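Local coordinates for tail spike protein gp49 (Pseudomonas phage LKA1, PDB 4RU4) that probably cleaves the O-specific polysaccharide of Pseudomonas as a lyase, helping the phage to breach the host cell envelope during entry, at residues V519-A524 / N591-Q596; A556-G561 / N584-V589; P513-R518 / F536-P541; I461-L466 / G491-I496. All blocks are in the same frame, centred on the assembly; numbering follows the deposited sequence. Where two conformers were deposited one is given.

Contact 1: V519-A524 / N591-Q596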
loop_
_atom_site.group_PDB
_atom_site.type_symbol
_atom_site.label_atom_id
_atom_site.label_comp_id
_atom_site.label_asym_id
_atom_site.label_seq_id
_atom_site.Cartn_x
_atom_site.Cartn_y
_atom_site.Cartn_z
ATOM N N VAL B 519 -30.770 29.804 10.762
ATOM C CA VAL B 519 -30.734 31.192 11.225
ATOM C C VAL B 519 -32.105 31.650 11.725
ATOM O O VAL B 519 -33.096 31.594 10.994
ATOM C CB VAL B 519 -30.232 32.136 10.103
ATOM C CG1 VAL B 519 -30.335 33.613 10.545
ATOM C CG2 VAL B 519 -28.802 31.772 9.707
ATOM N N GLN B 520 -32.169 32.082 12.980
ATOM C CA GLN B 520 -33.443 32.496 13.540
ATOM C C GLN B 520 -33.803 33.900 13.058
ATOM O O GLN B 520 -32.939 34.783 13.013
ATOM C CB GLN B 520 -33.418 32.455 15.064
ATOM C CG GLN B 520 -34.710 32.931 15.675
ATOM C CD GLN B 520 -34.743 32.707 17.154
ATOM O OE1 GLN B 520 -35.016 31.606 17.617
ATOM N NE2 GLN B 520 -34.438 33.741 17.907
ATOM N N VAL B 521 -35.064 34.104 12.674
ATOM C CA VAL B 521 -35.578 35.447 12.395
ATOM C C VAL B 521 -36.886 35.659 13.160
ATOM O O VAL B 521 -37.642 34.732 13.356
ATOM C CB VAL B 521 -35.815 35.722 10.883
ATOM C CG1 VAL B 521 -34.504 35.592 10.090
ATOM C CG2 VAL B 521 -36.906 34.794 10.295
ATOM N N THR B 522 -37.134 36.887 13.587
ATOM C CA THR B 522 -38.391 37.225 14.246
ATOM C C THR B 522 -39.154 38.207 13.369
ATOM O O THR B 522 -38.614 39.252 12.952
ATOM C CB THR B 522 -38.134 37.846 15.620
ATOM O OG1 THR B 522 -37.342 36.935 16.400
ATOM C CG2 THR B 522 -39.460 38.149 16.347
ATOM N N THR B 523 -40.398 37.862 13.057
ATOM C CA THR B 523 -41.231 38.756 12.269
ATOM C C THR B 523 -41.555 40.063 13.028
ATOM O O THR B 523 -41.474 40.130 14.257
ATOM C CB THR B 523 -42.519 38.052 11.805
ATOM O OG1 THR B 523 -43.211 37.508 12.937
ATOM C CG2 THR B 523 -42.164 36.923 10.829
ATOM N N ALA B 524 -41.869 41.112 12.280
ATOM C CA ALA B 524 -42.360 42.354 12.881
ATOM C C ALA B 524 -43.762 42.619 12.358
ATOM O O ALA B 524 -44.030 42.377 11.181
ATOM C CB ALA B 524 -41.436 43.525 12.532
ATOM N N ASN B 591 -38.852 32.214 13.734
ATOM C CA ASN B 591 -38.875 31.260 12.640
ATOM C C ASN B 591 -37.431 30.845 12.427
ATOM O O ASN B 591 -36.522 31.654 12.636
ATOM C CB ASN B 591 -39.369 31.914 11.348
ATOM C CG ASN B 591 -40.701 32.625 11.515
ATOM O OD1 ASN B 591 -41.748 32.124 11.088
ATOM N ND2 ASN B 591 -40.667 33.807 12.136
ATOM N N GLN B 592 -37.198 29.606 12.004
ATOM C CA GLN B 592 -35.844 29.172 11.671
ATOM C C GLN B 592 -35.692 29.090 10.153
ATOM O O GLN B 592 -36.376 28.284 9.506
ATOM C CB GLN B 592 -35.547 27.791 12.291
ATOM C CG GLN B 592 -35.588 27.743 13.806
ATOM C CD GLN B 592 -34.490 28.585 14.456
ATOM O OE1 GLN B 592 -33.492 28.900 13.834
ATOM N NE2 GLN B 592 -34.683 28.949 15.698
ATOM N N LEU B 593 -34.821 29.925 9.589
ATOM C CA LEU B 593 -34.491 29.845 8.174
ATOM C C LEU B 593 -33.326 28.855 7.985
ATOM O O LEU B 593 -32.198 29.121 8.395
ATOM C CB LEU B 593 -34.169 31.238 7.592
ATOM C CG LEU B 593 -35.334 32.241 7.711
ATOM C CD1 LEU B 593 -35.063 33.514 6.873
ATOM C CD2 LEU B 593 -36.652 31.581 7.294
ATOM N N ASN B 594 -33.641 27.691 7.430
ATOM C CA ASN B 594 -32.666 26.623 7.185
ATOM C C ASN B 594 -32.086 26.819 5.785
ATOM O O ASN B 594 -32.799 26.679 4.779
ATOM C CB ASN B 594 -33.360 25.253 7.205
ATOM C CG ASN B 594 -33.830 24.823 8.594
ATOM O OD1 ASN B 594 -33.523 23.717 9.029
ATOM N ND2 ASN B 594 -34.584 25.693 9.290
ATOM N N TRP B 595 -30.809 27.166 5.701
ATOM C CA TRP B 595 -30.232 27.534 4.403
ATOM C C TRP B 595 -29.091 26.603 4.095
ATOM O O TRP B 595 -28.464 26.029 5.012
ATOM C CB TRP B 595 -29.725 28.995 4.431
ATOM C CG TRP B 595 -28.491 29.141 5.305
ATOM C CD1 TRP B 595 -28.477 29.385 6.646
ATOM C CD2 TRP B 595 -27.116 29.019 4.903
ATOM N NE1 TRP B 595 -27.180 29.428 7.115
ATOM C CE2 TRP B 595 -26.323 29.200 6.068
ATOM C CE3 TRP B 595 -26.478 28.754 3.680
ATOM C CZ2 TRP B 595 -24.922 29.153 6.045
ATOM C CZ3 TRP B 595 -25.085 28.699 3.650
ATOM C CH2 TRP B 595 -24.318 28.898 4.840
ATOM N N GLN B 596 -28.814 26.426 2.808
ATOM C CA GLN B 596 -27.611 25.708 2.420
ATOM C C GLN B 596 -27.183 26.092 1.010
ATOM O O GLN B 596 -27.973 26.622 0.228
ATOM C CB GLN B 596 -27.799 24.196 2.552
ATOM C CG GLN B 596 -28.782 23.576 1.547
ATOM C CD GLN B 596 -29.181 22.201 1.999
ATOM O OE1 GLN B 596 -29.877 22.052 2.999
ATOM N NE2 GLN B 596 -28.669 21.183 1.324
#
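Four backbone hydrogen bonds join Val519 and Val521 to Leu593 and Asn591, and they carry the polar part of this contact. Val519 and Leu593 form one antiparallel hydrogen-bonded pair, with Val519 N to Leu593 O at 2.8 Å and nearly straight. Val521 and Asn591 form the next such pair, in which Val521 N reaches Asn591 O at 2.9 Å. Between them sits the non-hydrogen-bonded pair Gln520 and Gln592, where Gln520 CA makes a CA-H...O contact with Asn591 O at 3.3 Å. The amide of Asn591 adds a weak bond of 3.4 Å from ND2 to Val521 O, while its OD1 is taken by Lys550. Thr523 turns its CG2 to the same ND2, its hydroxyl being engaged with Ser587 and Val589.

The strands 510-522 and 590-600 that meet here are neighbours in a sheet of the C-terminal Ig-like domain, and the face bearing Val519, Val521 and Leu593 looks inward onto Leu575, Val530 and Ala532 of strands 572-578 and 529-535.

Apolar packing follows that inward face. Val521 and Leu593 meet at about a right angle, CG1 to CD1 at 3.9 Å. Because Val519 CG2 stands anti to the carbonyl carbon, it is brought beside the pyrrole part of the Trp595 indole, 3.9 Å from CD1.

On the other face the two glutamine side chains approach. Gln520 is extended, whereas Gln592 bends at chi2 (-65°), which turns CD aside; its NE2 comes near Gln520 CB and its OE1 near Gln520 N and CA. The amide planes are 50° apart, and Gln520 OE1 lies 3.3 Å from Gln592 NE2.

Contact 2: A556-G561 / N584-V589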
loop_
_atom_site.group_PDB
_atom_site.type_symbol
_atom_site.label_atom_id
_atom_site.label_comp_id
_atom_site.label_asym_id
_atom_site.label_seq_id
_atom_site.Cartn_x
_atom_site.Cartn_y
_atom_site.Cartn_z
ATOM N N ALA B 556 -47.136 32.792 11.211
ATOM C CA ALA B 556 -46.697 33.902 12.037
ATOM C C ALA B 556 -47.865 34.893 12.174
ATOM O O ALA B 556 -47.876 35.964 11.548
ATOM C CB ALA B 556 -45.462 34.568 11.430
ATOM N N GLY B 557 -48.855 34.519 12.982
ATOM C CA GLY B 557 -50.099 35.263 13.050
ATOM C C GLY B 557 -50.986 34.956 11.849
ATOM O O GLY B 557 -51.818 34.032 11.884
ATOM N N ASN B 558 -50.791 35.711 10.771
ATOM C CA ASN B 558 -51.664 35.629 9.600
ATOM C C ASN B 558 -51.064 35.002 8.331
ATOM O O ASN B 558 -51.788 34.793 7.353
ATOM C CB ASN B 558 -52.151 37.041 9.244
ATOM C CG ASN B 558 -51.013 37.954 8.820
ATOM O OD1 ASN B 558 -49.854 37.717 9.171
ATOM N ND2 ASN B 558 -51.337 39.022 8.082
ATOM N N ARG B 559 -49.749 34.763 8.321
ATOM C CA ARG B 559 -49.028 34.291 7.123
ATOM C C ARG B 559 -47.912 33.332 7.522
ATOM O O ARG B 559 -47.310 33.476 8.597
ATOM C CB ARG B 559 -48.388 35.455 6.343
ATOM C CG ARG B 559 -49.384 36.466 5.707
ATOM C CD ARG B 559 -50.112 35.833 4.517
ATOM N NE ARG B 559 -51.009 36.756 3.811
ATOM C CZ ARG B 559 -52.231 37.101 4.222
ATOM N NH1 ARG B 559 -52.733 36.615 5.352
ATOM N NH2 ARG B 559 -52.951 37.946 3.498
ATOM N N VAL B 560 -47.631 32.374 6.647
ATOM C CA VAL B 560 -46.476 31.487 6.803
ATOM C C VAL B 560 -45.190 32.216 6.410
ATOM O O VAL B 560 -44.197 32.186 7.131
ATOM C CB VAL B 560 -46.593 30.251 5.907
ATOM C CG1 VAL B 560 -45.392 29.322 6.150
ATOM C CG2 VAL B 560 -47.872 29.526 6.202
ATOM N N GLY B 561 -45.231 32.869 5.255
ATOM C CA GLY B 561 -44.065 33.503 4.694
ATOM C C GLY B 561 -43.326 32.589 3.736
ATOM O O GLY B 561 -43.266 31.368 3.927
ATOM N N ASN B 584 -48.579 42.801 5.809
ATOM C CA ASN B 584 -47.756 42.681 7.006
ATOM C C ASN B 584 -48.057 41.426 7.807
ATOM O O ASN B 584 -49.208 41.039 7.922
ATOM C CB ASN B 584 -47.962 43.887 7.920
ATOM C CG ASN B 584 -47.392 45.171 7.340
ATOM O OD1 ASN B 584 -46.540 45.146 6.455
ATOM N ND2 ASN B 584 -47.868 46.301 7.841
ATOM N N PHE B 585 -47.022 40.800 8.368
ATOM C CA PHE B 585 -47.211 39.794 9.405
ATOM C C PHE B 585 -48.013 40.405 10.571
ATOM O O PHE B 585 -47.840 41.583 10.924
ATOM C CB PHE B 585 -45.858 39.314 9.925
ATOM C CG PHE B 585 -45.129 38.394 8.990
ATOM C CD1 PHE B 585 -45.497 37.051 8.880
ATOM C CD2 PHE B 585 -44.055 38.861 8.244
ATOM C CE1 PHE B 585 -44.805 36.198 8.018
ATOM C CE2 PHE B 585 -43.362 38.018 7.382
ATOM C CZ PHE B 585 -43.728 36.687 7.285
ATOM N N SER B 586 -48.889 39.618 11.176
ATOM C CA SER B 586 -49.732 40.146 12.247
ATOM C C SER B 586 -49.226 39.802 13.658
ATOM O O SER B 586 -49.735 40.345 14.645
ATOM C CB SER B 586 -51.191 39.696 12.065
ATOM O OG SER B 586 -51.330 38.286 12.217
ATOM N N SER B 587 -48.229 38.915 13.746
ATOM C CA SER B 587 -47.580 38.539 15.012
ATOM C C SER B 587 -46.055 38.636 14.905
ATOM O O SER B 587 -45.503 38.394 13.841
ATOM C CB SER B 587 -47.911 37.092 15.383
ATOM O OG SER B 587 -49.292 36.960 15.638
ATOM N N ALA B 588 -45.390 38.974 16.008
ATOM C CA ALA B 588 -43.927 38.958 16.063
ATOM C C ALA B 588 -43.458 37.672 16.737
ATOM O O ALA B 588 -43.503 37.564 17.971
ATOM C CB ALA B 588 -43.419 40.184 16.836
ATOM N N VAL B 589 -43.016 36.697 15.935
ATOM C CA VAL B 589 -42.621 35.374 16.442
ATOM C C VAL B 589 -41.388 34.840 15.734
ATOM O O VAL B 589 -41.044 35.284 14.639
ATOM C CB VAL B 589 -43.748 34.312 16.292
ATOM C CG1 VAL B 589 -44.984 34.692 17.157
ATOM C CG2 VAL B 589 -44.150 34.161 14.854
#
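Asn558 and Ser586 meet where two loops close on each other, and the Asn558 side chain can be followed outward from the backbone. Its CB lies 3.3 Å from Ser586 OG. CG, held between the backbone N and the carbonyl carbon (chi1 64°), lies close to the same OG. OD1 accepts a hydrogen bond from Ser586 N at 2.9 Å; the bond is bent, 132° at the hydrogen, and the donor stands well above the amide's carbonyl plane. At the tip, ND2 donates to Asn584 O, also at 2.9 Å, with the acceptor close to the amide plane. One side-chain amide thus grips two backbone groups flanking Phe585.

Next to these bonds Phe585 points its CD1 at Ala556 CB, 3.6 Å away, while Arg559 O lies in plane at the ring edge. Val589 CG2 packs on the same methyl at 3.7 Å. Ser587 OG comes within 3.2 Å of Gly557 CA, a glycine of positive phi with no side chain to obstruct the serines. Arg559 turns outward to a salt bridge with Asp581. The arrangement is a loop-to-loop closure at the distal end of the C-terminal Ig-like domain, in which two loops are joined by an asparagine side chain bonded to backbone groups.

Contact 3: P513-R518 / F536-P541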
loop_
_atom_site.group_PDB
_atom_site.type_symbol
_atom_site.label_atom_id
_atom_site.label_comp_id
_atom_site.label_asym_id
_atom_site.label_seq_id
_atom_site.Cartn_x
_atom_site.Cartn_y
_atom_site.Cartn_z
ATOM N N PRO B 513 -18.130 22.035 -2.084
ATOM C CA PRO B 513 -18.719 21.483 -0.853
ATOM C C PRO B 513 -19.959 22.252 -0.411
ATOM O O PRO B 513 -20.106 23.431 -0.752
ATOM C CB PRO B 513 -17.610 21.676 0.196
ATOM C CG PRO B 513 -16.324 21.866 -0.595
ATOM C CD PRO B 513 -16.742 22.506 -1.889
ATOM N N VAL B 514 -20.804 21.590 0.373
ATOM C CA VAL B 514 -22.030 22.175 0.909
ATOM C C VAL B 514 -21.754 22.907 2.226
ATOM O O VAL B 514 -21.030 22.405 3.086
ATOM C CB VAL B 514 -23.100 21.070 1.158
ATOM C CG1 VAL B 514 -24.422 21.667 1.647
ATOM C CG2 VAL B 514 -23.304 20.266 -0.123
ATOM N N LEU B 515 -22.341 24.087 2.375
ATOM C CA LEU B 515 -22.311 24.807 3.635
ATOM C C LEU B 515 -23.763 25.113 3.953
ATOM O O LEU B 515 -24.572 25.212 3.042
ATOM C CB LEU B 515 -21.531 26.113 3.497
ATOM C CG LEU B 515 -20.027 25.906 3.303
ATOM C CD1 LEU B 515 -19.336 27.235 2.969
ATOM C CD2 LEU B 515 -19.441 25.267 4.571
ATOM N N GLY B 516 -24.092 25.267 5.231
ATOM C CA GLY B 516 -25.479 25.511 5.608
ATOM C C GLY B 516 -25.673 25.716 7.093
ATOM O O GLY B 516 -24.737 25.567 7.869
ATOM N N GLY B 517 -26.886 26.081 7.498
ATOM C CA GLY B 517 -27.138 26.327 8.909
ATOM C C GLY B 517 -28.578 26.725 9.140
ATOM O O GLY B 517 -29.394 26.755 8.190
ATOM N N ARG B 518 -28.898 27.019 10.397
ATOM C CA ARG B 518 -30.240 27.432 10.794
ATOM C C ARG B 518 -30.121 28.828 11.398
ATOM O O ARG B 518 -29.440 29.012 12.408
ATOM C CB ARG B 518 -30.847 26.448 11.809
ATOM C CG ARG B 518 -31.014 25.010 11.260
ATOM C CD ARG B 518 -31.146 23.959 12.353
ATOM N NE ARG B 518 -32.218 24.243 13.310
ATOM C CZ ARG B 518 -33.450 23.748 13.236
ATOM N NH1 ARG B 518 -33.791 22.948 12.231
ATOM N NH2 ARG B 518 -34.349 24.060 14.168
ATOM N N PHE B 536 -20.717 33.027 3.887
ATOM C CA PHE B 536 -20.316 31.622 3.827
ATOM C C PHE B 536 -18.940 31.409 4.462
ATOM O O PHE B 536 -18.030 32.246 4.307
ATOM C CB PHE B 536 -20.244 31.136 2.382
ATOM C CG PHE B 536 -21.522 31.329 1.585
ATOM C CD1 PHE B 536 -22.775 31.156 2.170
ATOM C CD2 PHE B 536 -21.457 31.694 0.242
ATOM C CE1 PHE B 536 -23.944 31.324 1.413
ATOM C CE2 PHE B 536 -22.609 31.873 -0.504
ATOM C CZ PHE B 536 -23.858 31.692 0.080
ATOM N N ARG B 537 -18.785 30.264 5.129
ATOM C CA ARG B 537 -17.507 29.891 5.713
ATOM C C ARG B 537 -16.415 29.849 4.649
ATOM O O ARG B 537 -15.277 30.204 4.928
ATOM C CB ARG B 537 -17.610 28.530 6.381
ATOM C CG ARG B 537 -16.324 28.081 7.115
ATOM C CD ARG B 537 -16.485 26.614 7.632
ATOM N NE ARG B 537 -15.229 26.126 8.219
ATOM C CZ ARG B 537 -14.869 26.367 9.474
ATOM N NH1 ARG B 537 -15.675 27.062 10.277
ATOM N NH2 ARG B 537 -13.715 25.910 9.928
ATOM N N TYR B 538 -16.765 29.373 3.446
ATOM C CA TYR B 538 -15.851 29.362 2.305
ATOM C C TYR B 538 -16.412 30.223 1.170
ATOM O O TYR B 538 -17.618 30.279 0.960
ATOM C CB TYR B 538 -15.640 27.927 1.775
ATOM C CG TYR B 538 -15.357 26.930 2.881
ATOM C CD1 TYR B 538 -14.487 27.252 3.922
ATOM C CD2 TYR B 538 -15.974 25.690 2.905
ATOM C CE1 TYR B 538 -14.244 26.356 4.962
ATOM C CE2 TYR B 538 -15.731 24.770 3.950
ATOM C CZ TYR B 538 -14.872 25.123 4.966
ATOM O OH TYR B 538 -14.626 24.248 5.994
ATOM N N ILE B 539 -15.526 30.852 0.407
ATOM C CA ILE B 539 -15.948 31.595 -0.763
ATOM C C ILE B 539 -15.977 30.669 -1.993
ATOM O O ILE B 539 -14.982 30.014 -2.311
ATOM C CB ILE B 539 -14.991 32.779 -1.020
ATOM C CG1 ILE B 539 -14.998 33.731 0.183
ATOM C CG2 ILE B 539 -15.375 33.502 -2.313
ATOM C CD1 ILE B 539 -13.780 34.603 0.270
ATOM N N TYR B 540 -17.116 30.627 -2.682
ATOM C CA TYR B 540 -17.293 29.798 -3.876
ATOM C C TYR B 540 -16.728 30.479 -5.137
ATOM O O TYR B 540 -16.530 31.695 -5.148
ATOM C CB TYR B 540 -18.789 29.470 -4.075
ATOM C CG TYR B 540 -19.356 28.553 -3.015
ATOM C CD1 TYR B 540 -19.243 27.163 -3.140
ATOM C CD2 TYR B 540 -20.003 29.076 -1.881
ATOM C CE1 TYR B 540 -19.746 26.313 -2.169
ATOM C CE2 TYR B 540 -20.509 28.234 -0.883
ATOM C CZ TYR B 540 -20.394 26.840 -1.049
ATOM O OH TYR B 540 -20.897 25.989 -0.081
ATOM N N PRO B 541 -16.450 29.694 -6.202
ATOM C CA PRO B 541 -15.959 30.321 -7.441
ATOM C C PRO B 541 -17.000 31.185 -8.135
ATOM O O PRO B 541 -16.628 32.050 -8.918
ATOM C CB PRO B 541 -15.585 29.130 -8.345
ATOM C CG PRO B 541 -15.573 27.912 -7.448
ATOM C CD PRO B 541 -16.487 28.224 -6.283
#
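At one end of the C-terminal Ig-like domain, strand 510-522 is covered by the loop that follows strand 529-535, and the Leu515 side chain points from the strand toward the loop. Here a strand leucine packs against Tyr538 and Tyr540 and the CB atoms of Phe536 and Arg537, next to the junction with the preceding pectin lyase-like part.

Leu515 contributes the largest share. Its CG stands anti to the carbonyl carbon (chi1 -70°), 3.5 Å from Tyr540 OH; from it CD1 comes within 3.4 Å of Tyr538 N and 4.0 Å of Phe536 CB, and also touches Arg537 CB. The side chain crosses that of Tyr538 at about a right angle, CD1 to CD2 being 3.7 Å, while the Leu515 CD2 branch meets CE2 of the same ring. The Tyr540 side chain instead slides past Leu515 in the opposite direction, its CE2 near CD1.

The outer ends of the loop side chains turn to other partners. Arg537 CB lies over one face of the Tyr538 ring, offset toward the rim, and its extended chain lets NE donate to Tyr538 OH at 3.0 Å, nearly in the guanidinium plane. NH2 of Arg537 bonds Leu492 O, and Tyr538 OH has a further partner in the terminal carboxylate of Val602 of a second subunit, so the loop also meets the trimer partner.

Tyr540 supplies a hydrogen bond across the segments: its OH donates to Pro513 O at 2.8 Å, that oxygen lying at the ring edge, in plane, with the donor tilted 20° from the carbonyl plane.

Contact 4: I461-L466 / G491-I496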
loop_
_atom_site.group_PDB
_atom_site.type_symbol
_atom_site.label_atom_id
_atom_site.label_comp_id
_atom_site.label_asym_id
_atom_site.label_seq_id
_atom_site.Cartn_x
_atom_site.Cartn_y
_atom_site.Cartn_z
ATOM N N ILE B 461 -6.748 18.164 6.249
ATOM C CA ILE B 461 -5.784 19.254 6.186
ATOM C C ILE B 461 -5.560 19.842 7.581
ATOM O O ILE B 461 -6.497 19.970 8.379
ATOM C CB ILE B 461 -6.306 20.321 5.205
ATOM C CG1 ILE B 461 -6.475 19.681 3.814
ATOM C CG2 ILE B 461 -5.412 21.556 5.175
ATOM C CD1 ILE B 461 -7.541 20.376 2.929
ATOM N N ASP B 462 -4.315 20.178 7.882
ATOM C CA ASP B 462 -3.984 20.762 9.173
ATOM C C ASP B 462 -3.144 22.012 8.914
ATOM O O ASP B 462 -1.957 21.893 8.635
ATOM C CB ASP B 462 -3.186 19.729 9.975
ATOM C CG ASP B 462 -2.847 20.192 11.379
ATOM O OD1 ASP B 462 -2.955 21.384 11.691
ATOM O OD2 ASP B 462 -2.472 19.345 12.198
ATOM N N VAL B 463 -3.757 23.199 9.011
ATOM C CA VAL B 463 -3.059 24.464 8.757
ATOM C C VAL B 463 -3.324 25.484 9.860
ATOM O O VAL B 463 -4.239 25.296 10.687
ATOM C CB VAL B 463 -3.542 25.114 7.414
ATOM C CG1 VAL B 463 -3.183 24.248 6.231
ATOM C CG2 VAL B 463 -5.073 25.382 7.438
ATOM N N GLY B 464 -2.506 26.541 9.883
ATOM C CA GLY B 464 -2.805 27.758 10.615
ATOM C C GLY B 464 -3.606 28.642 9.669
ATOM O O GLY B 464 -4.819 28.492 9.558
ATOM N N SER B 465 -2.932 29.545 8.961
ATOM C CA SER B 465 -3.608 30.337 7.932
ATOM C C SER B 465 -3.607 29.598 6.591
ATOM O O SER B 465 -2.768 28.715 6.341
ATOM C CB SER B 465 -2.938 31.701 7.775
ATOM O OG SER B 465 -2.958 32.378 9.007
ATOM N N LEU B 466 -4.551 29.977 5.734
ATOM C CA LEU B 466 -4.636 29.470 4.378
ATOM C C LEU B 466 -5.417 30.504 3.589
ATOM O O LEU B 466 -6.305 31.159 4.137
ATOM C CB LEU B 466 -5.366 28.119 4.338
ATOM C CG LEU B 466 -5.532 27.438 2.984
ATOM C CD1 LEU B 466 -4.152 27.132 2.342
ATOM C CD2 LEU B 466 -6.368 26.141 3.163
ATOM N N GLY B 491 -10.692 20.029 7.991
ATOM C CA GLY B 491 -9.727 20.951 8.542
ATOM C C GLY B 491 -9.562 22.311 7.872
ATOM O O GLY B 491 -8.608 23.017 8.168
ATOM N N LEU B 492 -10.465 22.671 6.957
ATOM C CA LEU B 492 -10.387 23.969 6.305
ATOM C C LEU B 492 -10.826 25.023 7.297
ATOM O O LEU B 492 -11.880 24.873 7.954
ATOM C CB LEU B 492 -11.320 24.028 5.090
ATOM C CG LEU B 492 -10.957 23.131 3.912
ATOM C CD1 LEU B 492 -12.053 23.206 2.831
ATOM C CD2 LEU B 492 -9.571 23.520 3.362
ATOM N N PRO B 493 -10.038 26.095 7.427
ATOM C CA PRO B 493 -10.468 27.148 8.339
ATOM C C PRO B 493 -11.444 28.112 7.653
ATOM O O PRO B 493 -11.541 28.152 6.418
ATOM C CB PRO B 493 -9.158 27.852 8.696
ATOM C CG PRO B 493 -8.327 27.706 7.498
ATOM C CD PRO B 493 -8.703 26.360 6.864
ATOM N N SER B 494 -12.180 28.879 8.451
ATOM C CA SER B 494 -13.142 29.813 7.874
ATOM C C SER B 494 -12.439 30.934 7.092
ATOM O O SER B 494 -11.314 31.341 7.410
ATOM C CB SER B 494 -14.070 30.389 8.956
ATOM O OG SER B 494 -13.359 31.223 9.852
ATOM N N GLY B 495 -13.096 31.409 6.044
ATOM C CA GLY B 495 -12.573 32.526 5.271
ATOM C C GLY B 495 -11.810 32.148 4.017
ATOM O O GLY B 495 -11.530 33.018 3.187
ATOM N N ILE B 496 -11.483 30.869 3.850
ATOM C CA ILE B 496 -10.736 30.463 2.642
ATOM C C ILE B 496 -11.568 30.563 1.350
ATOM O O ILE B 496 -12.790 30.650 1.385
ATOM C CB ILE B 496 -10.035 29.063 2.812
ATOM C CG1 ILE B 496 -11.017 27.876 2.882
ATOM C CG2 ILE B 496 -9.142 29.088 4.080
ATOM C CD1 ILE B 496 -11.646 27.376 1.543
HETATM O O HOH W 1 -6.603 22.972 9.923
HETATM O O HOH W 2 -8.415 33.004 3.872
#
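Ile461 and Leu466 each pack obliquely against Leu492, the piece they share. Its CD2 lies 3.8 Å from Ile461 CD1 and 4.1 Å from Leu466 CD2, so that one methyl group touches both a residue of the strand and one of the loop beyond it. The Leu466 chain leaves the backbone with CG anti to N (chi1 -179°), which sets CG beside the carbonyl carbon, 4.1 Å from Ile496 CG2. Ile496 approaches Leu466 obliquely too, through that CG2, 3.9 Å from Leu466 CB; the same methyl lies near Leu466 O.

Val463 and Pro493 behave differently, meeting at about a right angle: Val463 CG2 touches the proline ring at CD, 3.8 Å away, while Pro493 CG lies near Gly464 O.

The backbones approach at Gly491, whose CA makes a CA-H...O contact with Ile461 O at 3.4 Å, 165° at the hydrogen. A CB there would run into that oxygen, and the residue's backbone angles favour glycine as well. One water lies between Val463 N, from which it accepts at 3.0 Å, and Gly491 O. A second is bonded to Leu466 O and, weakly, to Gly495 O.

Leu440 and Val469, on strands 439-446 and 468-474, extend the apolar cluster, and Pro493 to Ile496 form a type II beta turn. Aliphatic side chains from successive coils stacked in the interior are characteristic of a right-handed parallel beta-helix, the pectin lyase-like fold, here near the end that meets the Ig-like domain.

From the N terminus, contact 4 comes first: it closes the loop between 461-466 and 491-496 in the pectin lyase-like part, before any other contact opens. Contact 3 then opens on strand 510-522, which also carries the first segment of contact 1. Contact 3 closes at 536-541, and contact 2 opens and closes afterwards, nested within the long loop that contact 1 closes at 591-596; contacts 1 and 3 therefore cross. Contact 3 adjoins contact 4 where Arg537 O meets Gly495 N, tying the beta-helix end to the Ig-like domain. At the far end, Thr523 N approaches Val589 O, joining contact 1 to contact 2.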